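Side-chain contact in pyrrolidone-carboxylate peptidase (Deinococcus radiodurans R1, PDB 5Z48), which removes N-terminal pyroglutamyl (5-oxoprolyl) groups from peptides as a cysteine exopeptidase of the C15 family: residues B[58-63]-B[151-156]. Residues are numbered along the deposited sequence; the frame is centred on the assembly and turned at random.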
loop_
_atom_site.group_PDB
_atom_site.type_symbol
_atom_site.label_atom_id
_atom_site.label_comp_id
_atom_site.label_asym_id
_atom_site.label_seq_id
_atom_site.Cartn_x
_atom_site.Cartn_y
_atom_site.Cartn_z
ATOM N N ARG B 58 -11.250 -9.162 35.779
ATOM C CA ARG B 58 -12.509 -9.114 36.523
ATOM C C ARG B 58 -13.672 -9.657 35.687
ATOM O O ARG B 58 -14.514 -10.406 36.201
ATOM C CB ARG B 58 -12.763 -7.686 37.008
ATOM C CG ARG B 58 -14.096 -7.464 37.666
ATOM C CD ARG B 58 -14.154 -6.045 38.170
ATOM N NE ARG B 58 -15.035 -5.920 39.321
ATOM N N LEU B 59 -13.735 -9.290 34.406
ATOM C CA LEU B 59 -14.796 -9.803 33.539
ATOM C C LEU B 59 -14.722 -11.327 33.396
ATOM O O LEU B 59 -15.749 -12.022 33.470
ATOM C CB LEU B 59 -14.717 -9.131 32.158
ATOM C CG LEU B 59 -15.130 -7.670 32.084
ATOM C CD1 LEU B 59 -14.518 -7.036 30.787
ATOM C CD2 LEU B 59 -16.658 -7.515 32.135
ATOM N N LEU B 60 -13.519 -11.869 33.162
ATOM C CA LEU B 60 -13.388 -13.318 33.008
ATOM C C LEU B 60 -13.792 -14.051 34.282
ATOM O O LEU B 60 -14.483 -15.080 34.238
ATOM C CB LEU B 60 -11.955 -13.672 32.631
ATOM C CG LEU B 60 -11.533 -13.186 31.263
ATOM C CD1 LEU B 60 -9.985 -13.354 31.101
ATOM C CD2 LEU B 60 -12.246 -14.003 30.159
ATOM N N SER B 61 -13.409 -13.503 35.436
ATOM C CA SER B 61 -13.730 -14.130 36.716
ATOM C C SER B 61 -15.222 -14.008 37.053
ATOM O O SER B 61 -15.853 -14.971 37.508
ATOM C CB SER B 61 -12.881 -13.479 37.812
ATOM O OG SER B 61 -12.963 -14.217 39.006
ATOM N N GLU B 62 -15.786 -12.807 36.904
ATOM C CA GLU B 62 -17.145 -12.560 37.366
ATOM C C GLU B 62 -18.186 -13.097 36.383
ATOM O O GLU B 62 -19.258 -13.542 36.804
ATOM C CB GLU B 62 -17.348 -11.063 37.571
ATOM C CG GLU B 62 -16.522 -10.498 38.724
ATOM C CD GLU B 62 -16.733 -9.015 38.945
ATOM O OE1 GLU B 62 -16.254 -8.507 39.978
ATOM O OE2 GLU B 62 -17.397 -8.362 38.114
ATOM N N GLN B 63 -17.909 -13.039 35.076
ATOM C CA GLN B 63 -18.887 -13.501 34.092
ATOM C C GLN B 63 -18.777 -14.980 33.753
ATOM O O GLN B 63 -19.737 -15.542 33.198
ATOM C CB GLN B 63 -18.741 -12.724 32.768
ATOM C CG GLN B 63 -18.960 -11.252 32.866
ATOM C CD GLN B 63 -20.334 -10.923 33.381
ATOM O OE1 GLN B 63 -21.334 -11.539 32.973
ATOM N NE2 GLN B 63 -20.407 -9.966 34.294
ATOM N N TYR B 151 -3.209 -11.999 24.574
ATOM C CA TYR B 151 -2.313 -12.835 25.366
ATOM C C TYR B 151 -2.824 -12.956 26.797
ATOM O O TYR B 151 -2.843 -14.057 27.374
ATOM C CB TYR B 151 -0.890 -12.252 25.326
ATOM C CG TYR B 151 0.120 -13.082 26.072
ATOM C CD1 TYR B 151 0.265 -12.988 27.458
ATOM C CD2 TYR B 151 0.952 -13.976 25.393
ATOM C CE1 TYR B 151 1.172 -13.785 28.153
ATOM C CE2 TYR B 151 1.892 -14.762 26.059
ATOM C CZ TYR B 151 1.994 -14.676 27.446
ATOM O OH TYR B 151 2.896 -15.459 28.137
ATOM N N HIS B 152 -3.195 -11.825 27.404
ATOM C CA HIS B 152 -3.655 -11.833 28.796
ATOM C C HIS B 152 -4.840 -12.781 28.992
ATOM O O HIS B 152 -4.869 -13.568 29.958
ATOM C CB HIS B 152 -4.030 -10.411 29.191
ATOM C CG HIS B 152 -4.540 -10.288 30.578
ATOM N ND1 HIS B 152 -3.726 -9.951 31.642
ATOM C CD2 HIS B 152 -5.784 -10.451 31.088
ATOM C CE1 HIS B 152 -4.453 -9.908 32.748
ATOM N NE2 HIS B 152 -5.698 -10.232 32.441
ATOM N N ALA B 153 -5.836 -12.711 28.109
ATOM C CA ALA B 153 -7.021 -13.549 28.290
ATOM C C ALA B 153 -6.686 -15.025 28.099
ATOM O O ALA B 153 -7.160 -15.877 28.875
ATOM C CB ALA B 153 -8.114 -13.108 27.313
ATOM N N LEU B 154 -5.895 -15.363 27.072
ATOM C CA LEU B 154 -5.581 -16.771 26.837
ATOM C C LEU B 154 -4.788 -17.348 28.002
ATOM O O LEU B 154 -5.035 -18.479 28.433
ATOM C CB LEU B 154 -4.837 -16.913 25.500
ATOM C CG LEU B 154 -5.707 -16.668 24.276
ATOM C CD1 LEU B 154 -4.821 -16.448 23.024
ATOM C CD2 LEU B 154 -6.657 -17.863 24.028
ATOM N N HIS B 155 -3.848 -16.559 28.547
ATOM C CA HIS B 155 -3.051 -17.000 29.692
ATOM C C HIS B 155 -3.929 -17.219 30.921
ATOM O O HIS B 155 -3.809 -18.254 31.595
ATOM C CB HIS B 155 -1.985 -15.945 29.994
ATOM C CG HIS B 155 -1.081 -16.320 31.127
ATOM N ND1 HIS B 155 -0.171 -17.350 31.032
ATOM C CD2 HIS B 155 -0.922 -15.786 32.360
ATOM C CE1 HIS B 155 0.500 -17.448 32.170
ATOM N NE2 HIS B 155 0.063 -16.512 32.996
ATOM N N TRP B 156 -4.795 -16.246 31.236
ATOM C CA TRP B 156 -5.678 -16.361 32.400
ATOM C C TRP B 156 -6.558 -17.599 32.281
ATOM O O TRP B 156 -6.677 -18.392 33.223
ATOM C CB TRP B 156 -6.533 -15.081 32.528
ATOM C CG TRP B 156 -7.306 -15.034 33.811
ATOM C CD1 TRP B 156 -6.937 -14.393 34.960
ATOM C CD2 TRP B 156 -8.565 -15.671 34.089
ATOM N NE1 TRP B 156 -7.889 -14.587 35.934
ATOM C CE2 TRP B 156 -8.902 -15.352 35.424
ATOM C CE3 TRP B 156 -9.442 -16.471 33.333
ATOM C CZ2 TRP B 156 -10.073 -15.816 36.038
ATOM C CZ3 TRP B 156 -10.604 -16.927 33.935
ATOM C CH2 TRP B 156 -10.908 -16.605 35.284
#
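The side chains of L60 on helix 49-63 and W156 on helix 145-159 run alongside each other, pointing opposite ways. The L60 CB methylene lies over one face of the indole in a CH-pi contact, 3.9 Å from the centroid of the six-membered ring and 17° off its normal, displaced toward the rim. Farther along the same leucine, CD1 sits 3.9 Å from W156 CE3 and goes on to the second helix, 4.1 Å from A153 CA. L60, A153 and the indole face over L60 form the tight part. W156 swings its ring out toward helix 49-63 because CG is anti to the backbone N (chi1 -171°). Toward solvent the contact thins: exposed S61 offers CB at 4.1 Å from W156 CZ2, and no hydrogen bond joins the segments. The indole also stacks with H160, just beyond the end of its helix. Replacing W156 by an alanine would probably open a gap beside L60 and leave A153 as its main neighbour in 151-156. Small A153 at the closest backbone approach and axes 11.1 Å apart, inclined by 38° and running the same general way, are consistent with neighbouring helices packed side by side in the alpha/beta fold of pyroglutamyl peptidase I, away from the pyroglutamate pocket.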